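Local atomic coordinates of ABC transporter, substrate binding protein (Agrobacterium tumefaciens, PDB entry 3C9H), a protein that probably serves as the periplasmic substrate-binding component of an ABC transporter, capturing a solute for import, and binds a magnesium ion. Residues 129-143 against 250-264. Sequence-based numbering, arbitrary orientation.
Sequences AYALTFEPAVFVYHK and GIVLPKDYTVVMSRI
Arg263 grips the carboxylate of Glu135 side-on, with NE 2.7 Å from OE2 and NH2 2.9 Å from OE1, each on a syn lone pair and the two flat groups nearly coplanar. The anti lone pair of OE2 takes the hydroxyl of Thr133, and OE1 has a further partner in Ser237, so both oxygens of this buried acid are satisfied. Thr133 suits its place because OG1, set between its own N and carbonyl carbon (chi1 69°), can donate to the carboxylate while accepting a nearly straight bond from Arg263 N at 2.8 Å. Ser262, short enough to turn back on the adjacent segment 129-143, gives its OG proton to Thr133 O at 2.7 Å.

Farther along, Glu135 and Met261 form a hydrogen-bonded antiparallel pair. Pro136, lacking an N-H, fits the non-hydrogen-bonded position opposite Val260, whose CG1 sits over the centre of the Phe134 ring. Ala137 N reaches Val259 O, but the return link is a water, accepting from Val259 N and donating to Ala137 O. Phe139 pairs with Val252, and Pro254 CG makes a CH-pi contact over one face of the Phe139 ring, 3.7 Å from the centroid. Gly250 pairs with Tyr141 and, with no side chain, lets the Tyr141 ring lie with one face against its CA, a CH-pi contact.

The remaining guanidinium nitrogen, NH1, binds a citrate probably from the crystallisation liquor; with Ser41 of the magnesium site also close, Arg263 probably lines the ligand cleft. These antiparallel ladders run through the interior of the periplasmic binding protein fold: helix 96-104 packs on Ile264 and Met261, helix 274-285 on Leu132, strand 323-325 on Phe134, and strand 230-235 pairs with strand 135-142.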
ATOM      1  N   ALA A 129      -8.199 -13.331  -5.410  1.00 19.97           N
ATOM      2  CA  ALA A 129      -7.560 -12.143  -4.846  1.00 19.51           C
ATOM      3  C   ALA A 129      -8.159 -11.813  -3.476  1.00 19.55           C
ATOM      4  O   ALA A 129      -9.401 -11.661  -3.325  1.00 20.32           O
ATOM      5  CB  ALA A 129      -7.765 -10.957  -5.776  1.00 18.99           C
ATOM      6  N   TYR A 130      -7.293 -11.728  -2.477  1.00 18.40           N
ATOM      7  CA  TYR A 130      -7.692 -11.465  -1.108  1.00 18.56           C
ATOM      8  C   TYR A 130      -7.054 -10.197  -0.570  1.00 18.47           C
ATOM      9  O   TYR A 130      -5.822 -10.044  -0.610  1.00 17.77           O
ATOM     10  CB  TYR A 130      -7.256 -12.623  -0.214  1.00 18.39           C
ATOM     11  CG  TYR A 130      -7.874 -13.970  -0.535  1.00 18.16           C
ATOM     12  CD1 TYR A 130      -9.028 -14.368   0.099  1.00 19.30           C
ATOM     13  CD2 TYR A 130      -7.272 -14.867  -1.434  1.00 17.64           C
ATOM     14  CE1 TYR A 130      -9.616 -15.618  -0.157  1.00 18.88           C
ATOM     15  CE2 TYR A 130      -7.854 -16.118  -1.700  1.00 18.05           C
ATOM     16  CZ  TYR A 130      -9.021 -16.481  -1.051  1.00 18.28           C
ATOM     17  OH  TYR A 130      -9.603 -17.689  -1.263  1.00 18.16           O
ATOM     18  N   ALA A 131      -7.875  -9.322  -0.022  1.00 18.83           N
ATOM     19  CA  ALA A 131      -7.413  -8.138   0.686  1.00 19.28           C
ATOM     20  C   ALA A 131      -6.979  -8.579   2.062  1.00 20.30           C
ATOM     21  O   ALA A 131      -7.761  -9.220   2.786  1.00 21.36           O
ATOM     22  CB  ALA A 131      -8.549  -7.107   0.829  1.00 19.75           C
ATOM     23  N   LEU A 132      -5.772  -8.223   2.465  1.00 20.07           N
ATOM     24  CA  LEU A 132      -5.186  -8.778   3.711  1.00 20.02           C
ATOM     25  C   LEU A 132      -4.862  -7.800   4.839  1.00 20.78           C
ATOM     26  O   LEU A 132      -4.533  -8.239   5.954  1.00 20.72           O
ATOM     27  CB  LEU A 132      -3.924  -9.589   3.366  1.00 20.64           C
ATOM     28  CG  LEU A 132      -4.160 -10.738   2.379  1.00 20.90           C
ATOM     29  CD1 LEU A 132      -2.803 -11.291   1.843  1.00 21.84           C
ATOM     30  CD2 LEU A 132      -4.985 -11.839   3.038  1.00 22.88           C
ATOM     31  N   THR A 133      -4.909  -6.496   4.539  1.00 21.38           N
ATOM     32  CA  THR A 133      -4.554  -5.442   5.470  1.00 21.30           C
ATOM     33  C   THR A 133      -5.577  -4.316   5.322  1.00 22.11           C
ATOM     34  O   THR A 133      -6.384  -4.320   4.395  1.00 22.75           O
ATOM     35  CB  THR A 133      -3.163  -4.847   5.144  1.00 21.32           C
ATOM     36  OG1 THR A 133      -3.228  -4.108   3.903  1.00 20.26           O
ATOM     37  CG2 THR A 133      -2.083  -5.953   5.060  1.00 19.54           C
ATOM     38  N   PHE A 134      -5.491  -3.331   6.205  1.00 22.60           N
ATOM     39  CA  PHE A 134      -6.402  -2.168   6.189  1.00 23.18           C
ATOM     40  C   PHE A 134      -5.534  -0.950   6.580  1.00 23.77           C
ATOM     41  O   PHE A 134      -5.303  -0.704   7.757  1.00 24.79           O
ATOM     42  CB  PHE A 134      -7.531  -2.470   7.199  1.00 24.32           C
ATOM     43  CG  PHE A 134      -8.758  -1.605   7.071  1.00 24.18           C
ATOM     44  CD1 PHE A 134      -9.696  -1.840   6.068  1.00 27.62           C
ATOM     45  CD2 PHE A 134      -8.997  -0.591   7.987  1.00 26.27           C
ATOM     46  CE1 PHE A 134     -10.856  -1.047   5.967  1.00 27.64           C
ATOM     47  CE2 PHE A 134     -10.143   0.207   7.897  1.00 26.43           C
ATOM     48  CZ  PHE A 134     -11.070  -0.024   6.886  1.00 26.18           C
ATOM     49  N   GLU A 135      -5.006  -0.237   5.579  1.00 22.97           N
ATOM     50  CA  GLU A 135      -3.948   0.803   5.774  1.00 22.70           C
ATOM     51  C   GLU A 135      -4.329   2.180   5.211  1.00 22.47           C
ATOM     52  O   GLU A 135      -4.660   2.284   4.050  1.00 22.80           O
ATOM     53  CB  GLU A 135      -2.639   0.335   5.112  1.00 22.17           C
ATOM     54  CG  GLU A 135      -1.996  -0.861   5.831  1.00 22.88           C
ATOM     55  CD  GLU A 135      -0.862  -1.460   5.024  1.00 22.58           C
ATOM     56  OE1 GLU A 135       0.211  -0.823   4.963  1.00 22.93           O
ATOM     57  OE2 GLU A 135      -1.062  -2.533   4.409  1.00 22.77           O
ATOM     58  N   PRO A 136      -4.315   3.237   6.048  1.00 22.91           N
ATOM     59  CA  PRO A 136      -4.738   4.562   5.599  1.00 22.65           C
ATOM     60  C   PRO A 136      -3.634   5.385   4.927  1.00 22.74           C
ATOM     61  O   PRO A 136      -2.451   5.159   5.190  1.00 23.64           O
ATOM     62  CB  PRO A 136      -5.168   5.242   6.889  1.00 23.82           C
ATOM     63  CG  PRO A 136      -4.203   4.697   7.921  1.00 24.02           C
ATOM     64  CD  PRO A 136      -4.010   3.222   7.486  1.00 23.85           C
ATOM     65  N   ALA A 137      -4.050   6.285   4.040  1.00 22.05           N
ATOM     66  CA  ALA A 137      -3.194   7.309   3.438  1.00 22.70           C
ATOM     67  C   ALA A 137      -3.297   8.561   4.295  1.00 23.60           C
ATOM     68  O   ALA A 137      -4.397   9.171   4.412  1.00 25.04           O
ATOM     69  CB  ALA A 137      -3.656   7.623   2.067  1.00 21.94           C
ATOM     70  N   VAL A 138      -2.161   8.972   4.845  1.00 22.73           N
ATOM     71  CA  VAL A 138      -2.126   9.976   5.912  1.00 22.99           C
ATOM     72  C   VAL A 138      -1.210  11.147   5.567  1.00 22.49           C
ATOM     73  O   VAL A 138      -0.405  11.079   4.631  1.00 22.23           O
ATOM     74  CB  VAL A 138      -1.636   9.345   7.238  1.00 22.27           C
ATOM     75  CG1 VAL A 138      -2.502   8.153   7.611  1.00 23.59           C
ATOM     76  CG2 VAL A 138      -0.120   8.956   7.146  1.00 22.32           C
ATOM     77  N   PHE A 139      -1.349  12.221   6.334  1.00 22.60           N
ATOM     78  CA  PHE A 139      -0.390  13.317   6.281  1.00 22.83           C
ATOM     79  C   PHE A 139       0.736  12.971   7.250  1.00 22.26           C
ATOM     80  O   PHE A 139       0.505  12.404   8.307  1.00 21.18           O
ATOM     81  CB  PHE A 139      -0.974  14.665   6.743  1.00 23.70           C
ATOM     82  CG  PHE A 139      -2.197  15.159   5.995  1.00 23.27           C
ATOM     83  CD1 PHE A 139      -2.659  14.566   4.826  1.00 26.82           C
ATOM     84  CD2 PHE A 139      -2.878  16.264   6.472  1.00 26.36           C
ATOM     85  CE1 PHE A 139      -3.776  15.073   4.158  1.00 26.35           C
ATOM     86  CE2 PHE A 139      -3.999  16.789   5.794  1.00 26.19           C
ATOM     87  CZ  PHE A 139      -4.443  16.192   4.644  1.00 26.47           C
ATOM     88  N   VAL A 140       1.938  13.386   6.897  1.00 21.59           N
ATOM     89  CA  VAL A 140       3.056  13.329   7.783  1.00 21.93           C
ATOM     90  C   VAL A 140       3.659  14.731   7.854  1.00 21.86           C
ATOM     91  O   VAL A 140       3.505  15.546   6.930  1.00 21.13           O
ATOM     92  CB  VAL A 140       4.095  12.252   7.361  1.00 22.27           C
ATOM     93  CG1 VAL A 140       3.476  10.862   7.449  1.00 21.75           C
ATOM     94  CG2 VAL A 140       4.636  12.517   5.950  1.00 21.33           C
ATOM     95  N   TYR A 141       4.294  15.029   8.979  1.00 22.06           N
ATOM     96  CA  TYR A 141       4.925  16.340   9.154  1.00 23.34           C
ATOM     97  C   TYR A 141       6.190  16.222   9.976  1.00 23.64           C
ATOM     98  O   TYR A 141       6.358  15.260  10.734  1.00 23.72           O
ATOM     99  CB  TYR A 141       3.956  17.353   9.792  1.00 23.86           C
ATOM    100  CG  TYR A 141       3.505  17.052  11.208  1.00 25.43           C
ATOM    101  CD1 TYR A 141       4.045  17.739  12.301  1.00 26.58           C
ATOM    102  CD2 TYR A 141       2.535  16.089  11.459  1.00 25.89           C
ATOM    103  CE1 TYR A 141       3.625  17.450  13.604  1.00 26.55           C
ATOM    104  CE2 TYR A 141       2.107  15.819  12.731  1.00 25.20           C
ATOM    105  CZ  TYR A 141       2.667  16.491  13.802  1.00 26.10           C
ATOM    106  OH  TYR A 141       2.228  16.201  15.062  1.00 27.65           O
ATOM    107  N   HIS A 142       7.059  17.211   9.806  1.00 24.39           N
ATOM    108  CA  HIS A 142       8.271  17.371  10.594  1.00 25.57           C
ATOM    109  C   HIS A 142       7.925  18.187  11.859  1.00 25.89           C
ATOM    110  O   HIS A 142       7.728  19.388  11.795  1.00 24.27           O
ATOM    111  CB  HIS A 142       9.317  18.073   9.737  1.00 25.35           C
ATOM    112  CG  HIS A 142      10.629  18.292  10.423  1.00 25.84           C
ATOM    113  ND1 HIS A 142      11.432  17.257  10.853  1.00 26.98           N
ATOM    114  CD2 HIS A 142      11.296  19.427  10.714  1.00 25.29           C
ATOM    115  CE1 HIS A 142      12.529  17.747  11.394  1.00 27.26           C
ATOM    116  NE2 HIS A 142      12.473  19.062  11.319  1.00 28.51           N
ATOM    117  N   LYS A 143       7.834  17.497  12.989  1.00 27.38           N
ATOM    118  CA  LYS A 143       7.401  18.098  14.261  1.00 28.62           C
ATOM    119  C   LYS A 143       8.150  19.386  14.623  1.00 28.53           C
ATOM    120  O   LYS A 143       7.523  20.368  14.953  1.00 28.59           O
ATOM    121  CB  LYS A 143       7.498  17.088  15.418  1.00 29.29           C
ATOM    122  CG  LYS A 143       6.598  15.882  15.281  1.00 30.57           C
ATOM    123  CD  LYS A 143       6.582  15.081  16.567  1.00 30.55           C
ATOM    124  CE  LYS A 143       5.644  13.903  16.454  1.00 31.89           C
ATOM    125  NZ  LYS A 143       5.181  13.381  17.779  1.00 33.52           N
ATOM    126  N   GLY A 250       5.734  13.269  12.634  1.00 29.62           N
ATOM    127  CA  GLY A 250       4.352  13.250  13.109  1.00 29.28           C
ATOM    128  C   GLY A 250       3.405  12.797  12.014  1.00 27.89           C
ATOM    129  O   GLY A 250       3.718  12.893  10.829  1.00 27.17           O
ATOM    130  N   ILE A 251       2.250  12.307  12.429  1.00 27.63           N
ATOM    131  CA  ILE A 251       1.227  11.752  11.553  1.00 28.36           C
ATOM    132  C   ILE A 251      -0.119  12.415  11.849  1.00 28.79           C
ATOM    133  O   ILE A 251      -0.469  12.610  13.023  1.00 28.38           O
ATOM    134  CB  ILE A 251       1.043  10.225  11.801  1.00 27.70           C
ATOM    135  CG1 ILE A 251       2.347   9.459  11.544  1.00 28.95           C
ATOM    136  CG2 ILE A 251      -0.105   9.680  10.945  1.00 27.15           C
ATOM    137  CD1 ILE A 251       2.368   8.049  12.134  1.00 28.46           C
ATOM    138  N   VAL A 252      -0.881  12.714  10.797  1.00 29.14           N
ATOM    139  CA  VAL A 252      -2.278  13.161  10.913  1.00 29.33           C
ATOM    140  C   VAL A 252      -3.144  12.331   9.982  1.00 29.93           C
ATOM    141  O   VAL A 252      -2.893  12.278   8.762  1.00 28.99           O
ATOM    142  CB  VAL A 252      -2.429  14.681  10.565  1.00 29.34           C
ATOM    143  CG1 VAL A 252      -3.855  15.151  10.801  1.00 28.61           C
ATOM    144  CG2 VAL A 252      -1.488  15.507  11.359  1.00 28.54           C
ATOM    145  N   LEU A 253      -4.133  11.623  10.549  1.00 30.79           N
ATOM    146  CA  LEU A 253      -5.171  11.003   9.725  1.00 31.48           C
ATOM    147  C   LEU A 253      -6.099  12.130   9.310  1.00 31.36           C
ATOM    148  O   LEU A 253      -6.667  12.780  10.162  1.00 32.41           O
ATOM    149  CB  LEU A 253      -5.960   9.909  10.477  1.00 31.88           C
ATOM    150  CG  LEU A 253      -5.345   8.506  10.348  1.00 32.25           C
ATOM    151  CD1 LEU A 253      -4.130   8.405  11.254  1.00 31.35           C
ATOM    152  CD2 LEU A 253      -6.373   7.421  10.674  1.00 32.11           C
ATOM    153  N   PRO A 254      -6.210  12.407   8.013  1.00 31.19           N
ATOM    154  CA  PRO A 254      -7.060  13.528   7.625  1.00 31.13           C
ATOM    155  C   PRO A 254      -8.504  13.420   8.134  1.00 30.99           C
ATOM    156  O   PRO A 254      -9.154  12.368   7.999  1.00 29.93           O
ATOM    157  CB  PRO A 254      -7.010  13.479   6.101  1.00 30.95           C
ATOM    158  CG  PRO A 254      -5.713  12.843   5.809  1.00 31.57           C
ATOM    159  CD  PRO A 254      -5.551  11.804   6.847  1.00 31.66           C
ATOM    160  N   LYS A 255      -9.001  14.526   8.677  1.00 30.81           N
ATOM    161  CA  LYS A 255     -10.303  14.550   9.336  1.00 31.45           C
ATOM    162  C   LYS A 255     -11.469  14.748   8.389  1.00 30.94           C
ATOM    163  O   LYS A 255     -12.582  14.349   8.721  1.00 32.20           O
ATOM    164  CB  LYS A 255     -10.326  15.630  10.416  1.00 32.25           C
ATOM    165  CG  LYS A 255      -9.394  15.353  11.580  1.00 32.82           C
ATOM    166  CD  LYS A 255      -9.359  16.563  12.465  1.00 33.92           C
ATOM    167  CE  LYS A 255      -8.451  16.408  13.676  1.00 35.38           C
ATOM    168  NZ  LYS A 255      -8.417  17.724  14.408  1.00 37.51           N
ATOM    169  N   ASP A 256     -11.229  15.382   7.237  1.00 30.27           N
ATOM    170  CA  ASP A 256     -12.242  15.474   6.167  1.00 29.41           C
ATOM    171  C   ASP A 256     -12.574  14.078   5.571  1.00 28.97           C
ATOM    172  O   ASP A 256     -13.728  13.678   5.508  1.00 29.23           O
ATOM    173  CB  ASP A 256     -11.851  16.499   5.083  1.00 29.69           C
ATOM    174  CG  ASP A 256     -10.407  16.343   4.567  1.00 30.89           C
ATOM    175  OD1 ASP A 256      -9.601  15.578   5.138  1.00 31.74           O
ATOM    176  OD2 ASP A 256     -10.065  17.032   3.585  1.00 32.94           O
ATOM    177  N   TYR A 257     -11.564  13.325   5.165  1.00 27.33           N
ATOM    178  CA  TYR A 257     -11.763  11.911   4.864  1.00 26.81           C
ATOM    179  C   TYR A 257     -10.399  11.230   4.815  1.00 26.05           C
ATOM    180  O   TYR A 257      -9.376  11.883   4.572  1.00 24.30           O
ATOM    181  CB  TYR A 257     -12.504  11.705   3.533  1.00 26.93           C
ATOM    182  CG  TYR A 257     -11.725  12.165   2.327  1.00 27.16           C
ATOM    183  CD1 TYR A 257     -10.832  11.323   1.680  1.00 26.95           C
ATOM    184  CD2 TYR A 257     -11.886  13.452   1.830  1.00 27.03           C
ATOM    185  CE1 TYR A 257     -10.102  11.769   0.571  1.00 27.15           C
ATOM    186  CE2 TYR A 257     -11.188  13.884   0.743  1.00 27.52           C
ATOM    187  CZ  TYR A 257     -10.305  13.053   0.105  1.00 28.32           C
ATOM    188  OH  TYR A 257      -9.624  13.545  -0.998  1.00 28.60           O
ATOM    189  N   THR A 258     -10.392   9.922   5.035  1.00 24.98           N
ATOM    190  CA  THR A 258      -9.148   9.165   4.993  1.00 24.98           C
ATOM    191  C   THR A 258      -9.347   7.971   4.063  1.00 24.32           C
ATOM    192  O   THR A 258     -10.163   7.092   4.340  1.00 24.53           O
ATOM    193  CB  THR A 258      -8.661   8.670   6.407  1.00 25.01           C
ATOM    194  OG1 THR A 258      -8.326   9.781   7.253  1.00 27.75           O
ATOM    195  CG2 THR A 258      -7.399   7.814   6.274  1.00 24.42           C
ATOM    196  N   VAL A 259      -8.626   7.962   2.948  1.00 23.16           N
ATOM    197  CA  VAL A 259      -8.643   6.826   2.051  1.00 22.68           C
ATOM    198  C   VAL A 259      -7.911   5.646   2.697  1.00 22.46           C
ATOM    199  O   VAL A 259      -6.868   5.825   3.346  1.00 21.24           O
ATOM    200  CB  VAL A 259      -8.039   7.165   0.689  1.00 22.63           C
ATOM    201  CG1 VAL A 259      -7.935   5.868  -0.157  1.00 22.91           C
ATOM    202  CG2 VAL A 259      -8.907   8.241  -0.034  1.00 21.38           C
ATOM    203  N   VAL A 260      -8.477   4.443   2.536  1.00 22.15           N
ATOM    204  CA  VAL A 260      -7.894   3.223   3.098  1.00 22.56           C
ATOM    205  C   VAL A 260      -7.693   2.190   1.986  1.00 23.30           C
ATOM    206  O   VAL A 260      -8.608   1.901   1.168  1.00 24.50           O
ATOM    207  CB  VAL A 260      -8.745   2.629   4.222  1.00 22.34           C
ATOM    208  CG1 VAL A 260      -8.108   1.331   4.785  1.00 23.64           C
ATOM    209  CG2 VAL A 260      -8.919   3.640   5.313  1.00 24.10           C
ATOM    210  N   MET A 261      -6.499   1.625   1.951  1.00 22.28           N
ATOM    211  CA  MET A 261      -6.233   0.555   0.997  1.00 22.44           C
ATOM    212  C   MET A 261      -6.020  -0.723   1.749  1.00 21.49           C
ATOM    213  O   MET A 261      -5.840  -0.726   2.967  1.00 20.71           O
ATOM    214  CB  MET A 261      -5.016   0.860   0.106  1.00 22.80           C
ATOM    215  CG  MET A 261      -3.643   0.762   0.775  1.00 22.23           C
ATOM    216  SD  MET A 261      -2.854  -0.873   1.061  1.00 15.53           S
ATOM    217  CE  MET A 261      -3.324  -1.630  -0.454  1.00 33.80           C
ATOM    218  N   SER A 262      -6.007  -1.810   0.996  1.00 21.08           N
ATOM    219  CA  SER A 262      -5.780  -3.125   1.568  1.00 20.52           C
ATOM    220  C   SER A 262      -4.816  -3.832   0.645  1.00 20.52           C
ATOM    221  O   SER A 262      -5.071  -3.881  -0.550  1.00 21.74           O
ATOM    222  CB  SER A 262      -7.088  -3.905   1.602  1.00 20.89           C
ATOM    223  OG  SER A 262      -8.055  -3.322   2.464  1.00 23.12           O
ATOM    224  N   ARG A 263      -3.718  -4.386   1.170  1.00 19.36           N
ATOM    225  CA  ARG A 263      -2.793  -5.153   0.338  1.00 18.47           C
ATOM    226  C   ARG A 263      -3.508  -6.422  -0.155  1.00 18.20           C
ATOM    227  O   ARG A 263      -4.181  -7.123   0.618  1.00 19.07           O
ATOM    228  CB  ARG A 263      -1.538  -5.537   1.131  1.00 18.83           C
ATOM    229  CG  ARG A 263      -0.678  -4.351   1.456  1.00 18.76           C
ATOM    230  CD  ARG A 263       0.508  -4.691   2.315  1.00 18.76           C
ATOM    231  NE  ARG A 263       0.975  -3.434   2.861  1.00 19.80           N
ATOM    232  CZ  ARG A 263       1.852  -2.630   2.285  1.00 20.65           C
ATOM    233  NH1 ARG A 263       2.520  -2.984   1.192  1.00 19.75           N
ATOM    234  NH2 ARG A 263       2.095  -1.465   2.859  1.00 21.38           N
ATOM    235  N   ILE A 264      -3.364  -6.707  -1.434  1.00 17.95           N
ATOM    236  CA  ILE A 264      -4.026  -7.847  -2.063  1.00 17.62           C
ATOM    237  C   ILE A 264      -3.017  -8.925  -2.414  1.00 17.14           C
ATOM    238  O   ILE A 264      -1.992  -8.656  -3.054  1.00 16.87           O
ATOM    239  CB  ILE A 264      -4.809  -7.402  -3.326  1.00 18.03           C
ATOM    240  CG1 ILE A 264      -6.043  -6.565  -2.948  1.00 19.21           C
ATOM    241  CG2 ILE A 264      -5.246  -8.619  -4.196  1.00 17.59           C
ATOM    242  CD1 ILE A 264      -6.834  -6.135  -4.217  1.00 19.09           C
TER
HETATM  243  O   HOH W   1      -6.534   9.882   2.775  1.00 24.03           O